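Local coordinates for protein cytochrome P450 monooxygenase (Rhodococcus sp. ECU0066, PDB 6KBH) that probably works as a self-sufficient cytochrome P450 monooxygenase, carrying electrons through FMN and a [2Fe-2S] cluster to its own heme, at residues Trp505-His510 / Val591-Asp596; Asn568-Asp573 / Gln656-Gly661; Ala576-Phe581 / Asp604-Tyr609; Ala649-Gly654 / Ala674-Asp679. One frame throughout, in Å; residues are numbered along the deposited sequence.

How the interactions relate
The four contacts illustrate how chemistry follows position in the reductase part of this P450. Interaction 1 is buried and without a hydrogen bond across it, joining the flavin-binding part to helix 588-601. Interactions 2 and 3 are partly buried and share one parallel sheet, since strands 578-584 and 655-661 are neighbours in it; Q656 N and R578 O are 3.0 Å apart, a probable hydrogen bond between the two contacts. Interaction 2 mixes aromatic packing with a tyrosine hydroxyl, whereas interaction 3 combines main-chain bonds with surface charge pairs. M594 of interaction 1 packs on F570 of interaction 2 and F581 of interaction 3. Interaction 4 is a surface contact between loops, reached through K577, which packs on G654.

Interaction 1 of 4, residues Trp505-His510 / Val591-Asp596. With FMN (flavin mononucleotide), chain B.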
# COMPACT_ATOMS: atom_id res chain seq x y z
N TRP A 505 -19.53 -16.53 -8.39
CA TRP A 505 -20.04 -15.18 -8.56
C TRP A 505 -21.52 -15.25 -8.93
O TRP A 505 -21.93 -16.10 -9.73
CB TRP A 505 -19.26 -14.40 -9.63
CG TRP A 505 -19.17 -15.10 -10.95
CD1 TRP A 505 -18.20 -15.98 -11.35
CD2 TRP A 505 -20.07 -14.97 -12.06
NE1 TRP A 505 -18.45 -16.40 -12.64
CE2 TRP A 505 -19.59 -15.80 -13.09
CE3 TRP A 505 -21.24 -14.24 -12.27
CZ2 TRP A 505 -20.24 -15.92 -14.32
CZ3 TRP A 505 -21.89 -14.35 -13.49
CH2 TRP A 505 -21.39 -15.19 -14.50
N SER A 506 -22.31 -14.36 -8.34
CA SER A 506 -23.72 -14.25 -8.67
C SER A 506 -23.91 -13.24 -9.80
O SER A 506 -22.98 -12.57 -10.24
CB SER A 506 -24.52 -13.85 -7.42
OG SER A 506 -23.96 -12.70 -6.81
N ALA A 507 -25.15 -13.15 -10.28
CA ALA A 507 -25.42 -12.29 -11.42
C ALA A 507 -25.26 -10.82 -11.06
O ALA A 507 -25.52 -10.39 -9.93
CB ALA A 507 -26.82 -12.53 -11.95
N GLY A 508 -24.85 -10.03 -12.05
CA GLY A 508 -24.56 -8.63 -11.86
C GLY A 508 -23.14 -8.33 -11.45
O GLY A 508 -22.73 -7.17 -11.49
N SER A 509 -22.37 -9.35 -11.07
CA SER A 509 -21.00 -9.14 -10.65
C SER A 509 -20.13 -8.67 -11.81
O SER A 509 -20.40 -8.96 -12.98
CB SER A 509 -20.41 -10.43 -10.05
OG SER A 509 -21.32 -11.07 -9.19
N HIS A 510 -19.08 -7.94 -11.47
CA HIS A 510 -18.14 -7.39 -12.43
C HIS A 510 -16.73 -7.75 -11.98
O HIS A 510 -16.52 -8.37 -10.94
CB HIS A 510 -18.29 -5.87 -12.53
CG HIS A 510 -18.18 -5.17 -11.21
ND1 HIS A 510 -19.28 -4.85 -10.45
CD2 HIS A 510 -17.10 -4.76 -10.50
CE1 HIS A 510 -18.89 -4.25 -9.34
NE2 HIS A 510 -17.57 -4.19 -9.35
N VAL A 591 -27.42 -7.97 -17.06
CA VAL A 591 -28.80 -8.41 -16.96
C VAL A 591 -28.96 -9.83 -17.48
O VAL A 591 -29.72 -10.63 -16.92
CB VAL A 591 -29.73 -7.42 -17.70
CG1 VAL A 591 -29.19 -7.12 -19.06
CG2 VAL A 591 -31.11 -8.00 -17.83
N ILE A 592 -28.24 -10.18 -18.55
CA ILE A 592 -28.41 -11.50 -19.15
C ILE A 592 -27.99 -12.59 -18.17
O ILE A 592 -28.57 -13.69 -18.17
CB ILE A 592 -27.64 -11.59 -20.48
CG1 ILE A 592 -27.99 -12.88 -21.22
CG2 ILE A 592 -26.14 -11.53 -20.26
CD1 ILE A 592 -27.98 -12.71 -22.71
N ALA A 593 -27.00 -12.32 -17.32
CA ALA A 593 -26.67 -13.27 -16.26
C ALA A 593 -27.77 -13.32 -15.21
O ALA A 593 -28.02 -14.37 -14.62
CB ALA A 593 -25.33 -12.91 -15.63
N MET A 594 -28.43 -12.18 -14.95
CA MET A 594 -29.57 -12.17 -14.05
C MET A 594 -30.76 -12.90 -14.66
O MET A 594 -31.53 -13.56 -13.95
CB MET A 594 -29.95 -10.74 -13.68
CG MET A 594 -28.78 -9.90 -13.21
SD MET A 594 -29.19 -8.16 -13.02
CE MET A 594 -29.90 -8.16 -11.38
N ALA A 595 -30.94 -12.78 -15.98
CA ALA A 595 -31.97 -13.55 -16.66
C ALA A 595 -31.71 -15.05 -16.51
O ALA A 595 -32.65 -15.84 -16.38
CB ALA A 595 -32.03 -13.16 -18.13
N ASP A 596 -30.44 -15.45 -16.51
CA ASP A 596 -30.12 -16.87 -16.42
C ASP A 596 -30.37 -17.42 -15.02
O ASP A 596 -30.90 -18.53 -14.87
CB ASP A 596 -28.67 -17.11 -16.84
CG ASP A 596 -28.47 -16.97 -18.33
OD1 ASP A 596 -29.47 -16.98 -19.07
OD2 ASP A 596 -27.30 -16.87 -18.77
N1 FMN B . -18.52 0.25 -15.43
C2 FMN B . -18.78 0.10 -14.12
O2 FMN B . -18.53 1.06 -13.33
N3 FMN B . -19.30 -1.03 -13.62
C4 FMN B . -19.56 -2.05 -14.46
O4 FMN B . -20.08 -3.21 -13.98
C4A FMN B . -19.30 -1.92 -15.82
N5 FMN B . -19.57 -2.95 -16.64
C5A FMN B . -19.31 -2.81 -17.95
C6 FMN B . -19.60 -3.89 -18.77
C7 FMN B . -19.35 -3.80 -20.12
C7M FMN B . -19.72 -5.08 -20.92
C8 FMN B . -18.82 -2.63 -20.68
C8M FMN B . -18.53 -2.49 -22.16
C9 FMN B . -18.54 -1.55 -19.85
C9A FMN B . -18.77 -1.63 -18.48
N10 FMN B . -18.51 -0.60 -17.65
C10 FMN B . -18.77 -0.74 -16.32
C1' FMN B . -17.91 0.68 -18.14
C2' FMN B . -16.40 0.61 -18.20
O2' FMN B . -15.80 0.54 -16.98
C3' FMN B . -15.84 1.80 -18.95
O3' FMN B . -16.23 3.04 -18.41
C4' FMN B . -16.19 1.73 -20.45
O4' FMN B . -16.03 0.54 -21.12
C5' FMN B . -15.29 2.69 -21.29
O5' FMN B . -13.88 2.76 -20.94
P FMN B . -13.04 3.97 -21.48
O1P FMN B . -11.84 4.19 -20.60
O2P FMN B . -12.55 3.70 -22.87
O3P FMN B . -13.93 5.17 -21.49
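A type II beta turn from S506 to S509 brings A507 to the side of helix 588-601, with the CA atoms of A507 and M594 4.9 Å apart. The contact is a junction of the two-part flavin reductase fold, in which a loop of the antiparallel flavin-binding sheet meets the first helix of the nucleotide-binding-type domain. A507 points its methyl group at the helix, and CB lies 4.0 Å from CB of A593. The same methyl reaches M594 CG at 3.5 Å, because CG of that methionine stands anti to its carbonyl carbon, beside the backbone N (chi1 -50°). W505 adds the rim of its ring, CZ3 coming 4.3 Å from A593 CB near the ring plane. No hydrogen bond crosses the contact, and small residues let the two backbones approach closely. G508 has phi 89° and psi -12°, where a side chain would jam against the carbonyl O of A507. The carbonyl O of A507 accepts a hydrogen bond from N568 ND2. Beyond the turn the chain enters strand 510-515 and meets the cofactor, where H510 CB lies 3.5 Å from O4 of FMN.

Interaction 2 of 4, residues Asn568-Asp573 / Gln656-Gly661; sequences NHFKLD and QVYSCG
Y658 holds CG anti to its carbonyl carbon (chi1 -51°) and F570 holds CG anti to its backbone N (chi1 -163°), torsions that set each CG where the rings can meet between the loop 568-573 and strand 655-661. The two side chains cross obliquely. F570 CE1 lies near the plane of the tyrosine ring, at its edge, while F570 CZ packs 3.7 Å from Y658 CB. Farther along the strand F570 CE2 reaches C660 CB at 4.2 Å. L572 takes the hydroxyl end of the tyrosine, its CB 3.4 Å from Y658 CZ. There the phenol oxygen accepts the backbone N-H of D573, with N and OH 2.7 Å apart, and in turn donates weakly to Q656 OE1. One buried tyrosine thus ties the loop to its own strand, although the segments run nearly antiparallel without a backbone-to-backbone bond. An Asx turn, in which N568 OD1 accepts from F570 N at 2.7 Å, shapes the start of the loop. M594 of helix 588-601 also packs against Y658. The Cys-Gly pair C660 and G661, with the C660 side chain about 7 Å from FMN, is characteristic of the nucleotide-binding domain of ferredoxin reductase-like flavoenzymes.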
# COMPACT_ATOMS: atom_id res chain seq x y z
N ASN A 568 -19.86 -7.03 -6.57
CA ASN A 568 -21.20 -6.90 -7.14
C ASN A 568 -21.95 -5.81 -6.39
O ASN A 568 -22.19 -5.94 -5.18
CB ASN A 568 -21.94 -8.23 -7.05
CG ASN A 568 -23.22 -8.25 -7.87
OD1 ASN A 568 -23.63 -7.24 -8.43
ND2 ASN A 568 -23.86 -9.42 -7.94
N HIS A 569 -22.30 -4.73 -7.10
CA HIS A 569 -23.22 -3.73 -6.58
C HIS A 569 -24.60 -3.85 -7.22
O HIS A 569 -25.46 -3.00 -6.97
CB HIS A 569 -22.68 -2.31 -6.81
CG HIS A 569 -21.19 -2.20 -6.75
ND1 HIS A 569 -20.43 -2.84 -5.79
CD2 HIS A 569 -20.31 -1.50 -7.51
CE1 HIS A 569 -19.16 -2.54 -5.97
NE2 HIS A 569 -19.06 -1.73 -7.01
N PHE A 570 -24.82 -4.88 -8.03
CA PHE A 570 -26.03 -5.04 -8.81
C PHE A 570 -26.73 -6.35 -8.46
O PHE A 570 -27.30 -7.03 -9.31
CB PHE A 570 -25.71 -4.97 -10.30
CG PHE A 570 -26.90 -4.72 -11.18
CD1 PHE A 570 -27.95 -3.93 -10.75
CD2 PHE A 570 -26.95 -5.26 -12.46
CE1 PHE A 570 -29.04 -3.69 -11.56
CE2 PHE A 570 -28.04 -5.02 -13.28
CZ PHE A 570 -29.08 -4.23 -12.83
N LYS A 571 -26.66 -6.72 -7.18
CA LYS A 571 -27.25 -7.96 -6.71
C LYS A 571 -28.77 -7.89 -6.79
O LYS A 571 -29.37 -6.82 -6.65
CB LYS A 571 -26.80 -8.24 -5.27
CG LYS A 571 -25.35 -7.84 -5.02
CD LYS A 571 -24.79 -8.45 -3.74
CE LYS A 571 -25.17 -7.63 -2.52
NZ LYS A 571 -24.35 -8.04 -1.33
N LEU A 572 -29.40 -9.04 -7.01
CA LEU A 572 -30.85 -9.13 -7.08
C LEU A 572 -31.41 -9.80 -5.83
O LEU A 572 -30.85 -10.80 -5.35
CB LEU A 572 -31.33 -9.88 -8.33
CG LEU A 572 -30.69 -11.18 -8.83
CD1 LEU A 572 -30.69 -12.28 -7.77
CD2 LEU A 572 -31.42 -11.66 -10.07
N ASP A 573 -32.49 -9.25 -5.31
CA ASP A 573 -33.24 -9.91 -4.25
C ASP A 573 -33.97 -11.10 -4.86
O ASP A 573 -34.83 -10.91 -5.73
CB ASP A 573 -34.23 -8.94 -3.62
CG ASP A 573 -34.89 -9.50 -2.37
OD1 ASP A 573 -34.62 -10.67 -2.02
OD2 ASP A 573 -35.68 -8.77 -1.74
N GLN A 656 -40.45 -6.50 -9.39
CA GLN A 656 -39.21 -5.74 -9.33
C GLN A 656 -38.67 -5.51 -10.73
O GLN A 656 -39.02 -6.22 -11.68
CB GLN A 656 -38.16 -6.46 -8.48
CG GLN A 656 -38.28 -6.25 -6.98
CD GLN A 656 -37.09 -6.82 -6.23
OE1 GLN A 656 -36.23 -7.48 -6.82
NE2 GLN A 656 -37.04 -6.58 -4.92
N VAL A 657 -37.81 -4.50 -10.85
CA VAL A 657 -37.18 -4.15 -12.13
C VAL A 657 -35.70 -3.84 -11.89
O VAL A 657 -35.36 -2.87 -11.20
CB VAL A 657 -37.85 -2.92 -12.79
CG1 VAL A 657 -37.27 -2.68 -14.19
CG2 VAL A 657 -39.38 -2.96 -12.79
N TYR A 658 -34.82 -4.65 -12.47
CA TYR A 658 -33.41 -4.30 -12.57
C TYR A 658 -33.10 -3.86 -13.99
O TYR A 658 -33.68 -4.37 -14.95
CB TYR A 658 -32.48 -5.44 -12.15
CG TYR A 658 -32.82 -6.04 -10.82
CD1 TYR A 658 -33.89 -6.90 -10.68
CD2 TYR A 658 -32.05 -5.76 -9.71
CE1 TYR A 658 -34.20 -7.46 -9.48
CE2 TYR A 658 -32.36 -6.30 -8.49
CZ TYR A 658 -33.43 -7.16 -8.38
OH TYR A 658 -33.76 -7.72 -7.17
N SER A 659 -32.16 -2.92 -14.12
CA SER A 659 -31.94 -2.30 -15.41
C SER A 659 -30.55 -1.71 -15.50
O SER A 659 -29.94 -1.34 -14.49
CB SER A 659 -32.98 -1.21 -15.67
OG SER A 659 -32.78 -0.10 -14.80
N CYS A 660 -30.06 -1.60 -16.74
CA CYS A 660 -28.67 -1.23 -16.96
C CYS A 660 -28.45 -0.78 -18.40
O CYS A 660 -28.86 -1.47 -19.34
CB CYS A 660 -27.77 -2.41 -16.61
SG CYS A 660 -26.05 -2.14 -16.99
N GLY A 661 -27.81 0.37 -18.57
CA GLY A 661 -27.52 0.89 -19.89
C GLY A 661 -27.03 2.32 -19.84
O GLY A 661 -26.47 2.77 -18.83

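Interaction 3 of 4, residues Ala576-Phe581 / Asp604-Tyr609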
# COMPACT_ATOMS: atom_id res chain seq x y z
N ALA A 576 -38.29 -11.84 -4.81
CA ALA A 576 -39.29 -11.00 -5.45
C ALA A 576 -40.23 -11.85 -6.30
O ALA A 576 -39.91 -12.96 -6.73
CB ALA A 576 -38.61 -9.92 -6.30
N LYS A 577 -41.42 -11.30 -6.54
CA LYS A 577 -42.45 -12.02 -7.30
C LYS A 577 -42.03 -12.24 -8.75
O LYS A 577 -42.12 -13.36 -9.27
CB LYS A 577 -43.75 -11.22 -7.19
CG LYS A 577 -44.58 -10.93 -8.45
CD LYS A 577 -45.10 -12.18 -9.16
CE LYS A 577 -45.97 -11.79 -10.37
NZ LYS A 577 -45.24 -11.05 -11.43
N ARG A 578 -41.62 -11.17 -9.42
CA ARG A 578 -41.33 -11.19 -10.84
C ARG A 578 -40.20 -10.20 -11.09
O ARG A 578 -39.96 -9.28 -10.30
CB ARG A 578 -42.57 -10.84 -11.68
CG ARG A 578 -42.36 -10.68 -13.19
CD ARG A 578 -43.69 -10.50 -13.89
NE ARG A 578 -44.33 -9.22 -13.59
CZ ARG A 578 -44.69 -8.32 -14.50
NH1 ARG A 578 -44.49 -8.54 -15.79
NH2 ARG A 578 -45.27 -7.19 -14.11
N TYR A 579 -39.49 -10.43 -12.18
CA TYR A 579 -38.42 -9.55 -12.60
C TYR A 579 -38.72 -9.13 -14.02
O TYR A 579 -38.93 -9.97 -14.88
CB TYR A 579 -37.08 -10.26 -12.49
CG TYR A 579 -37.06 -11.16 -11.28
CD1 TYR A 579 -36.79 -10.65 -10.03
CD2 TYR A 579 -37.40 -12.51 -11.37
CE1 TYR A 579 -36.80 -11.45 -8.91
CE2 TYR A 579 -37.43 -13.32 -10.26
CZ TYR A 579 -37.13 -12.78 -9.03
OH TYR A 579 -37.15 -13.60 -7.92
N VAL A 580 -38.76 -7.83 -14.27
CA VAL A 580 -38.77 -7.35 -15.64
C VAL A 580 -37.47 -6.60 -15.80
O VAL A 580 -37.10 -5.79 -14.94
CB VAL A 580 -40.01 -6.51 -15.97
CG1 VAL A 580 -41.26 -7.32 -15.64
CG2 VAL A 580 -39.98 -5.08 -15.37
N PHE A 581 -36.72 -6.94 -16.84
CA PHE A 581 -35.40 -6.38 -17.07
C PHE A 581 -35.49 -5.47 -18.29
O PHE A 581 -36.07 -5.86 -19.30
CB PHE A 581 -34.38 -7.50 -17.33
CG PHE A 581 -34.41 -8.64 -16.34
CD1 PHE A 581 -35.25 -9.73 -16.52
CD2 PHE A 581 -33.58 -8.63 -15.22
CE1 PHE A 581 -35.26 -10.78 -15.62
CE2 PHE A 581 -33.59 -9.67 -14.31
CZ PHE A 581 -34.43 -10.75 -14.50
N ASP A 604 -40.99 -16.24 -13.04
CA ASP A 604 -41.44 -15.41 -14.14
C ASP A 604 -40.60 -14.18 -14.33
O ASP A 604 -40.40 -13.46 -13.43
CB ASP A 604 -42.96 -15.13 -13.95
CG ASP A 604 -43.50 -13.96 -14.77
OD1 ASP A 604 -42.82 -13.46 -15.65
OD2 ASP A 604 -44.62 -13.51 -14.52
N TYR A 605 -40.16 -13.94 -15.54
CA TYR A 605 -39.36 -12.75 -15.81
C TYR A 605 -39.65 -12.26 -17.22
O TYR A 605 -40.10 -13.01 -18.09
CB TYR A 605 -37.86 -13.03 -15.62
CG TYR A 605 -37.30 -14.07 -16.57
CD1 TYR A 605 -37.48 -15.43 -16.32
CD2 TYR A 605 -36.58 -13.70 -17.69
CE1 TYR A 605 -36.97 -16.38 -17.17
CE2 TYR A 605 -36.06 -14.66 -18.55
CZ TYR A 605 -36.26 -16.00 -18.28
OH TYR A 605 -35.75 -16.95 -19.13
N GLU A 606 -39.40 -10.96 -17.43
CA GLU A 606 -39.65 -10.31 -18.71
C GLU A 606 -38.48 -9.39 -19.01
O GLU A 606 -38.15 -8.53 -18.21
CB GLU A 606 -40.96 -9.51 -18.66
CG GLU A 606 -41.65 -9.36 -20.00
CD GLU A 606 -43.01 -8.69 -19.89
OE1 GLU A 606 -43.20 -7.88 -18.96
OE2 GLU A 606 -43.88 -8.97 -20.75
N ILE A 607 -37.84 -9.57 -20.17
CA ILE A 607 -36.63 -8.82 -20.48
C ILE A 607 -36.85 -8.01 -21.75
O ILE A 607 -37.37 -8.52 -22.75
CB ILE A 607 -35.40 -9.74 -20.59
CG1 ILE A 607 -35.33 -10.49 -21.91
CG2 ILE A 607 -35.45 -10.81 -19.56
CD1 ILE A 607 -34.10 -11.35 -21.96
N HIS A 608 -36.48 -6.73 -21.69
CA HIS A 608 -36.72 -5.76 -22.75
C HIS A 608 -35.36 -5.16 -23.11
O HIS A 608 -34.72 -4.54 -22.25
CB HIS A 608 -37.71 -4.69 -22.29
CG HIS A 608 -39.11 -5.18 -22.12
ND1 HIS A 608 -40.07 -5.07 -23.11
CD2 HIS A 608 -39.74 -5.76 -21.07
CE1 HIS A 608 -41.21 -5.58 -22.69
NE2 HIS A 608 -41.04 -6.00 -21.45
N TYR A 609 -34.93 -5.32 -24.36
CA TYR A 609 -33.56 -5.02 -24.77
C TYR A 609 -33.58 -4.08 -25.97
O TYR A 609 -34.02 -4.47 -27.06
CB TYR A 609 -32.81 -6.32 -25.08
CG TYR A 609 -31.35 -6.16 -25.45
CD1 TYR A 609 -30.62 -5.05 -25.06
CD2 TYR A 609 -30.71 -7.14 -26.20
CE1 TYR A 609 -29.28 -4.92 -25.41
CE2 TYR A 609 -29.38 -7.02 -26.55
CZ TYR A 609 -28.67 -5.91 -26.15
OH TYR A 609 -27.35 -5.80 -26.51
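Y579 and F581 pair with strand 605-611 through parallel main-chain bonds. E606 N donates to Y579 O at 2.8 Å, in the carbonyl plane, and H608 N donates to F581 O at 2.6 Å; Y579 N to D604 O is a weak bond. On the face that carries F581, its CG stands anti to the carbonyl carbon (chi1 -48°). Ring atom CD1 meets I607 CG2, and CE1 lies 3.4 Å from Y605 CB, which sits near the plane of the ring at its edge. An alanine at F581 would probably open a gap beside Y605 CB and I607 CG2. The face of V580 and E606 lies beside charged groups. R578 NH1 makes a salt bridge with E606 OE1 at 3.5 Å, and V580 CG1 stands 3.4 Å above the guanidinium plane, displaced toward its rim. R578 NH2 is hydrogen-bonded to T655 OG1, while K577 NZ and D604 OD2 form only a long salt bridge. Outward from this shell, helix 588-601 covers Y579, F581 and Y605, completing the beta-alpha-beta crossover of a Rossmann-like sheet. Main-chain bonds thus join the strands, apolar packing fills the helix side, and charged side chains add to the contact at its edge; their pairs, one of 3.5 Å and one long, are probably weak.

Interaction 4 of 4, residues Ala649-Gly654 / Ala674-Asp679; sequences ADPEDG and AHWPDD
E652, whose backbone N lies 3.8 Å from W676 CZ3, gathers two amide groups at one carboxylate oxygen. OE1 accepts a hydrogen bond from T655 N and a weak one from G654 N, 2.6 Å away, which together fold the loop just before strand 655-661. A side chain at G654 would crowd against that same oxygen, so glycine suits the position. The main cross-contact is a CH-pi interaction. P651 sets CB over the face of the W676 indole, 3.4 Å from the centroid of the six-membered ring and 19° off its normal. The proline's CA continues over the far part of the indole, 3.5 Å from W676 CH2. W676 holds CG anti to its carbonyl carbon, beside the backbone N (chi1 -65°), which starts the indole toward P651. P677 adds a looser contact, its CD 4.4 Å from P651 CB. An alanine in place of W676 would probably leave P651 without the flat surface it covers and open a gap between the loops. At the outer end, the imidazole of H675 turns an edge to A649 O, with ND1 3.8 Å away, and D650 OD1 lies somewhat farther off, near the same ring plane. Both loops follow helices and lead into neighbouring parallel strands, 655-661 and 681-685, so the contact joins two connections at the rim of the Rossmann-like sheet; T680 OG1 is hydrogen-bonded to P677 O just before strand 681-685. With no hydrogen bond crossing it, the pairing probably rests mainly on dispersion between proline and indole, while the E652 bonds shape the first loop.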
# COMPACT_ATOMS: atom_id res chain seq x y z
N ALA A 649 -47.04 1.68 -16.81
CA ALA A 649 -48.22 2.51 -16.66
C ALA A 649 -48.76 2.45 -15.24
O ALA A 649 -49.04 3.48 -14.62
CB ALA A 649 -49.29 2.08 -17.66
N ASP A 650 -48.93 1.24 -14.70
CA ASP A 650 -49.29 1.17 -13.30
C ASP A 650 -48.78 -0.13 -12.69
O ASP A 650 -48.79 -1.18 -13.35
CB ASP A 650 -50.80 1.32 -13.09
CG ASP A 650 -51.16 2.66 -12.48
OD1 ASP A 650 -50.21 3.37 -12.05
OD2 ASP A 650 -52.35 3.01 -12.42
N PRO A 651 -48.36 -0.09 -11.43
CA PRO A 651 -47.53 -1.16 -10.87
C PRO A 651 -48.33 -2.38 -10.44
O PRO A 651 -49.56 -2.41 -10.48
CB PRO A 651 -46.90 -0.47 -9.64
CG PRO A 651 -47.93 0.52 -9.22
CD PRO A 651 -48.55 1.03 -10.48
N GLU A 652 -47.57 -3.41 -10.03
CA GLU A 652 -48.09 -4.52 -9.24
C GLU A 652 -47.16 -4.71 -8.04
O GLU A 652 -45.94 -4.58 -8.17
CB GLU A 652 -48.23 -5.81 -10.07
CG GLU A 652 -48.81 -7.03 -9.33
CD GLU A 652 -47.81 -7.76 -8.49
OE1 GLU A 652 -46.61 -7.67 -8.81
OE2 GLU A 652 -48.23 -8.47 -7.55
N ASP A 653 -47.76 -5.00 -6.89
CA ASP A 653 -47.11 -5.24 -5.60
C ASP A 653 -45.80 -6.03 -5.65
O ASP A 653 -44.83 -5.65 -4.99
CB ASP A 653 -48.13 -5.96 -4.72
CG ASP A 653 -47.50 -6.60 -3.50
OD1 ASP A 653 -46.98 -5.86 -2.65
OD2 ASP A 653 -47.56 -7.85 -3.39
N GLY A 654 -45.77 -7.14 -6.39
CA GLY A 654 -44.62 -8.02 -6.34
C GLY A 654 -43.50 -7.69 -7.31
O GLY A 654 -42.34 -8.01 -7.04
N ALA A 674 -41.35 6.06 -11.13
CA ALA A 674 -41.54 6.82 -9.90
C ALA A 674 -42.85 6.47 -9.22
O ALA A 674 -42.97 6.60 -8.00
CB ALA A 674 -41.47 8.32 -10.19
N HIS A 675 -43.84 6.00 -9.99
CA HIS A 675 -45.15 5.66 -9.45
C HIS A 675 -45.11 4.48 -8.50
O HIS A 675 -46.07 4.27 -7.74
CB HIS A 675 -46.14 5.31 -10.58
CG HIS A 675 -46.16 6.28 -11.73
ND1 HIS A 675 -47.08 6.18 -12.75
CD2 HIS A 675 -45.38 7.34 -12.03
CE1 HIS A 675 -46.87 7.15 -13.62
NE2 HIS A 675 -45.84 7.87 -13.21
N TRP A 676 -44.04 3.70 -8.51
CA TRP A 676 -44.01 2.37 -7.92
C TRP A 676 -43.56 2.43 -6.47
O TRP A 676 -43.14 3.48 -5.98
CB TRP A 676 -43.10 1.48 -8.76
CG TRP A 676 -43.61 1.24 -10.16
CD1 TRP A 676 -43.91 2.19 -11.09
CD2 TRP A 676 -43.88 -0.02 -10.77
NE1 TRP A 676 -44.36 1.60 -12.24
CE2 TRP A 676 -44.35 0.24 -12.08
CE3 TRP A 676 -43.77 -1.35 -10.35
CZ2 TRP A 676 -44.71 -0.77 -12.96
CZ3 TRP A 676 -44.14 -2.36 -11.23
CH2 TRP A 676 -44.59 -2.06 -12.52
N PRO A 677 -43.67 1.30 -5.74
CA PRO A 677 -43.04 1.23 -4.41
C PRO A 677 -41.55 1.56 -4.46
O PRO A 677 -40.95 1.58 -5.54
CB PRO A 677 -43.30 -0.21 -3.98
CG PRO A 677 -44.58 -0.57 -4.66
CD PRO A 677 -44.55 0.15 -5.99
N ASP A 678 -40.95 1.80 -3.30
CA ASP A 678 -39.65 2.47 -3.26
C ASP A 678 -38.51 1.56 -3.70
O ASP A 678 -37.69 1.95 -4.55
CB ASP A 678 -39.39 3.03 -1.86
CG ASP A 678 -40.13 4.32 -1.62
OD1 ASP A 678 -40.63 4.90 -2.60
OD2 ASP A 678 -40.22 4.76 -0.45
N ASP A 679 -38.43 0.35 -3.16
CA ASP A 679 -37.33 -0.56 -3.46
C ASP A 679 -37.57 -1.38 -4.72
O ASP A 679 -37.02 -2.48 -4.87
CB ASP A 679 -37.07 -1.48 -2.26
CG ASP A 679 -35.59 -1.61 -1.94
OD1 ASP A 679 -34.76 -1.26 -2.81
OD2 ASP A 679 -35.26 -2.06 -0.83